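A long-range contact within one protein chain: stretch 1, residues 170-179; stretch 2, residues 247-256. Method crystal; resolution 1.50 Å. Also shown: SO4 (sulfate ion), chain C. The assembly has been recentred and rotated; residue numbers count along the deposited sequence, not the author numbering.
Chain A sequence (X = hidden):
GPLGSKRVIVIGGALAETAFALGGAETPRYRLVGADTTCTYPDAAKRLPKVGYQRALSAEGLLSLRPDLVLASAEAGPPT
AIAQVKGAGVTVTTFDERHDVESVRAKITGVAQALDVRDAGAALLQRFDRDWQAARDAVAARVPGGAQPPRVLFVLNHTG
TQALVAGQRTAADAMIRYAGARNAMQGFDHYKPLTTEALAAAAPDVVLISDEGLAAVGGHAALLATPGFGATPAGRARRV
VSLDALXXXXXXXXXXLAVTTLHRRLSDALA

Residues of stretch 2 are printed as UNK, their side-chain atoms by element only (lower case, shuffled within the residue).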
# COMPACT_ATOMS: atom_id res chain seq x y z
N THR A 170 -0.49 9.93 -5.28
CA THR A 170 0.24 8.87 -4.56
C THR A 170 -0.68 8.22 -3.51
O THR A 170 -1.65 8.81 -2.99
CB THR A 170 1.50 9.36 -3.85
OG1 THR A 170 1.12 10.36 -2.88
CG2 THR A 170 2.48 9.92 -4.81
N ALA A 171 -0.29 7.00 -3.11
CA ALA A 171 -0.97 6.31 -2.02
C ALA A 171 -0.88 7.15 -0.75
O ALA A 171 -1.84 7.28 -0.02
CB ALA A 171 -0.33 4.93 -1.79
N ALA A 172 0.33 7.65 -0.46
CA ALA A 172 0.53 8.43 0.74
C ALA A 172 -0.36 9.69 0.81
O ALA A 172 -0.92 9.99 1.85
CB ALA A 172 2.00 8.84 0.86
N ASP A 173 -0.46 10.42 -0.30
CA ASP A 173 -1.33 11.60 -0.36
C ASP A 173 -2.78 11.22 0.03
O ASP A 173 -3.43 11.86 0.82
CB ASP A 173 -1.30 12.20 -1.77
CG ASP A 173 -2.09 13.47 -1.87
OD1 ASP A 173 -1.53 14.54 -1.57
OD2 ASP A 173 -3.27 13.37 -2.24
N ALA A 174 -3.27 10.12 -0.54
CA ALA A 174 -4.61 9.67 -0.28
C ALA A 174 -4.79 9.27 1.18
O ALA A 174 -5.76 9.60 1.83
CB ALA A 174 -4.97 8.51 -1.19
N MET A 175 -3.80 8.58 1.72
CA MET A 175 -3.91 8.13 3.11
C MET A 175 -3.90 9.28 4.13
O MET A 175 -4.71 9.32 5.06
CB MET A 175 -2.83 7.14 3.48
CG MET A 175 -2.94 5.82 2.75
SD MET A 175 -4.44 4.89 3.13
CE MET A 175 -4.18 4.47 4.86
N ILE A 176 -3.07 10.25 3.85
CA ILE A 176 -2.96 11.45 4.68
C ILE A 176 -4.32 12.16 4.68
O ILE A 176 -4.85 12.52 5.73
CB ILE A 176 -1.88 12.36 4.14
CG1 ILE A 176 -0.50 11.79 4.51
CG2 ILE A 176 -2.02 13.77 4.68
CD1 ILE A 176 0.61 12.42 3.74
N ARG A 177 -4.94 12.32 3.50
CA ARG A 177 -6.25 12.93 3.45
C ARG A 177 -7.36 12.08 4.06
O ARG A 177 -8.23 12.63 4.77
CB ARG A 177 -6.63 13.25 2.02
CG ARG A 177 -5.82 14.43 1.50
CD ARG A 177 -6.21 14.79 0.06
NE ARG A 177 -5.72 13.81 -0.89
CZ ARG A 177 -6.45 13.03 -1.68
NH1 ARG A 177 -7.78 13.13 -1.71
NH2 ARG A 177 -5.83 12.17 -2.49
N TYR A 178 -7.33 10.76 3.91
CA TYR A 178 -8.33 9.94 4.57
C TYR A 178 -8.27 10.02 6.11
O TYR A 178 -9.27 9.86 6.80
CB TYR A 178 -8.21 8.47 4.15
CG TYR A 178 -8.75 8.16 2.77
CD1 TYR A 178 -10.00 8.65 2.36
CD2 TYR A 178 -8.07 7.29 1.91
CE1 TYR A 178 -10.54 8.30 1.14
CE2 TYR A 178 -8.61 6.95 0.70
CZ TYR A 178 -9.85 7.43 0.31
OH TYR A 178 -10.40 7.10 -0.95
N ALA A 179 -7.06 10.24 6.63
CA ALA A 179 -6.87 10.35 8.05
C ALA A 179 -7.17 11.74 8.59
O ALA A 179 -6.89 11.97 9.78
CB ALA A 179 -5.48 9.91 8.44
N UNK A 247 1.03 -2.08 4.97
CA UNK A 247 -0.17 -1.76 5.71
C UNK A 247 -0.58 -0.32 5.41
O UNK A 247 -1.74 -0.05 5.13
c UNK A 247 -3.29 -1.73 8.81
c UNK A 247 0.13 -1.94 7.21
c UNK A 247 -0.99 -1.64 8.17
c UNK A 247 -1.69 -0.98 10.34
c UNK A 247 -0.68 -1.21 9.41
c UNK A 247 -3.01 -1.18 9.98
c UNK A 247 -2.30 -1.93 7.89
N UNK A 248 0.36 0.61 5.48
CA UNK A 248 0.04 2.02 5.25
C UNK A 248 -0.41 2.28 3.82
O UNK A 248 -1.42 2.98 3.57
c UNK A 248 0.08 5.05 6.10
c UNK A 248 1.28 2.87 5.58
c UNK A 248 2.54 5.02 5.58
c UNK A 248 1.18 4.37 5.32
N UNK A 249 0.34 1.77 2.84
CA UNK A 249 0.25 2.25 1.45
C UNK A 249 -0.43 1.29 0.50
O UNK A 249 -0.65 1.65 -0.67
c UNK A 249 1.85 4.97 1.55
c UNK A 249 2.48 3.59 1.66
c UNK A 249 3.93 3.55 1.18
c UNK A 249 1.64 2.55 0.90
N UNK A 250 -0.73 0.07 0.95
CA UNK A 250 -1.12 -0.99 0.02
C UNK A 250 -2.46 -0.84 -0.67
O UNK A 250 -2.63 -1.42 -1.77
N UNK A 251 -3.40 -0.12 -0.05
CA UNK A 251 -4.76 -0.02 -0.63
C UNK A 251 -5.37 -1.41 -0.84
O UNK A 251 -5.68 -1.80 -1.97
c UNK A 251 -4.92 2.28 -1.54
c UNK A 251 -3.98 4.34 -0.77
c UNK A 251 -6.35 4.11 -0.89
c UNK A 251 -6.19 2.82 -1.36
c UNK A 251 -4.76 0.88 -1.89
c UNK A 251 -5.25 4.86 -0.57
c UNK A 251 -3.83 3.05 -1.18
N UNK A 252 -5.49 -2.15 0.24
CA UNK A 252 -6.12 -3.43 0.26
C UNK A 252 -7.23 -3.59 1.29
O UNK A 252 -7.78 -2.58 1.79
N UNK A 253 -7.59 -4.83 1.64
CA UNK A 253 -8.75 -5.03 2.48
C UNK A 253 -8.61 -4.48 3.89
O UNK A 253 -9.57 -4.46 4.64
c UNK A 253 -7.68 -7.10 2.04
c UNK A 253 -8.99 -6.55 2.45
c UNK A 253 -7.01 -6.10 1.17
N UNK A 254 -7.40 -4.12 4.29
CA UNK A 254 -7.19 -3.48 5.61
C UNK A 254 -7.26 -1.98 5.59
O UNK A 254 -6.97 -1.32 6.57
c UNK A 254 -5.84 -3.90 6.22
c UNK A 254 -1.98 -5.47 6.75
n UNK A 254 -3.27 -5.58 6.36
n UNK A 254 -1.01 -5.39 5.85
n UNK A 254 -1.66 -5.39 8.04
c UNK A 254 -4.40 -5.74 7.25
c UNK A 254 -5.73 -5.38 6.57
N UNK A 255 -7.72 -1.42 4.46
CA UNK A 255 -7.76 0.04 4.34
C UNK A 255 -8.45 0.71 5.55
O UNK A 255 -7.97 1.68 6.07
c UNK A 255 -9.33 2.34 1.65
c UNK A 255 -8.41 1.99 2.81
c UNK A 255 -7.06 2.59 2.55
c UNK A 255 -8.42 0.48 3.02
N UNK A 256 -9.62 0.23 5.98
CA UNK A 256 -10.31 0.88 7.10
C UNK A 256 -9.46 0.90 8.37
O UNK A 256 -9.36 1.95 9.01
c UNK A 256 -11.81 -0.50 5.89
c UNK A 256 -11.57 0.06 7.27
c UNK A 256 -10.42 -0.89 5.44
S SO4 C . -12.62 9.45 -1.95
O1 SO4 C . -12.63 8.05 -1.76
O2 SO4 C . -13.54 9.90 -3.04
O3 SO4 C . -12.92 10.17 -0.70
O4 SO4 C . -11.36 9.99 -2.37

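Position 247 carries seven side-chain carbons, one leading into a six-membered ring of carbon alone with no oxygen at its tip, so the residue is Phe 247. It lies in a helix that begins earlier in the chain, its CA-to-CB bond points away from stretch 1, and its ring takes no part in the contact.

Position 248 has four carbons forked at the second, and they come near Met 175; the branching comes after CB, as in leucine: Leu 248. Its CB leaves sideways, but the end of the side chain comes nearer, with CD1 4.4 Å from CB of Met 175. The backbone lies closer still, Leu 248 O being 3.3 Å from Met 175 CG. A flexible, branched hydrocarbon suits this buried place because it fills space without needing a polar partner.

Position 249 repeats the four-carbon fork, here close to Ala 171 and Ala 172, and is Leu 249. Its CB leaves sideways, but the end of the branched chain comes nearer, bringing CD2 to the alanines: it lies 3.7 Å from Ala 172 N and 3.9 Å from Ala 172 CB, while the backbone O of Leu 249 is 3.5 Å from Ala 171 CB. The CA atoms of Leu 249 and Ala 171 are just 5.5 Å apart, and the small alanine side chain is compatible with so close an approach.

Position 250 has no side-chain atoms and is Gly 250; a CB here would point away from stretch 1, and the residue makes no contact.

Position 251 shows one carbon and a ring of six carbons that meets Ala 171, Ala 174, Met 175 and Tyr 178, giving Phe 251. Its backbone has positive phi. CE1 is 3.7 Å from Ala 171 O, which lies at the ring edge; CZ is 3.7 Å from Ala 174 CB and 3.8 Å from Met 175 SD; CE2 is 4.0 Å from Tyr 178 CE2, an edge-to-edge approach. The broad apolar ring thus spans successive turns of helix.

Position 252, again without side-chain atoms, is Gly 252. Position 253 has three carbons closing a ring onto its own N: Pro 253, well suited to the type I turn that runs from Gly 252 to position 255. An ideal CB on Gly 252 would lie 2.6 Å from Pro 253 CD, so this conformation favours glycine. Position 254 has three carbons, a nitrogen, and a carbon bearing two more nitrogens, hence Arg 254; it precedes a helix, and its side chain remains clear of stretch 1 and bonds elsewhere in the structure.

Position 255 is another four-carbon fork, meeting Met 175: Leu 255. Its CD1 lies 3.5 Å from Met 175 SD; the side chain is buried and apolar, its end comes nearer than its sideways CB, and it needs no polar partner there. Its N closes the turn on Gly 252 O at 2.9 Å. Position 256 closes three carbons onto its N: Pro 256, whose CA-to-CB bond points away from stretch 1, at the start of a helix where its lack of an N-H costs little.

The contact contains no hydrogen bond between the stretches and works by apolar packing. Met 175 fits among Leu 248, Phe 251 and Leu 255, its sulfur approaching the Phe 251 ring obliquely, while Ala 171, Ala 172 and Ala 174 allow close packing alongside.

Stretch 2, residues 247-256: FLLGFGPRLP
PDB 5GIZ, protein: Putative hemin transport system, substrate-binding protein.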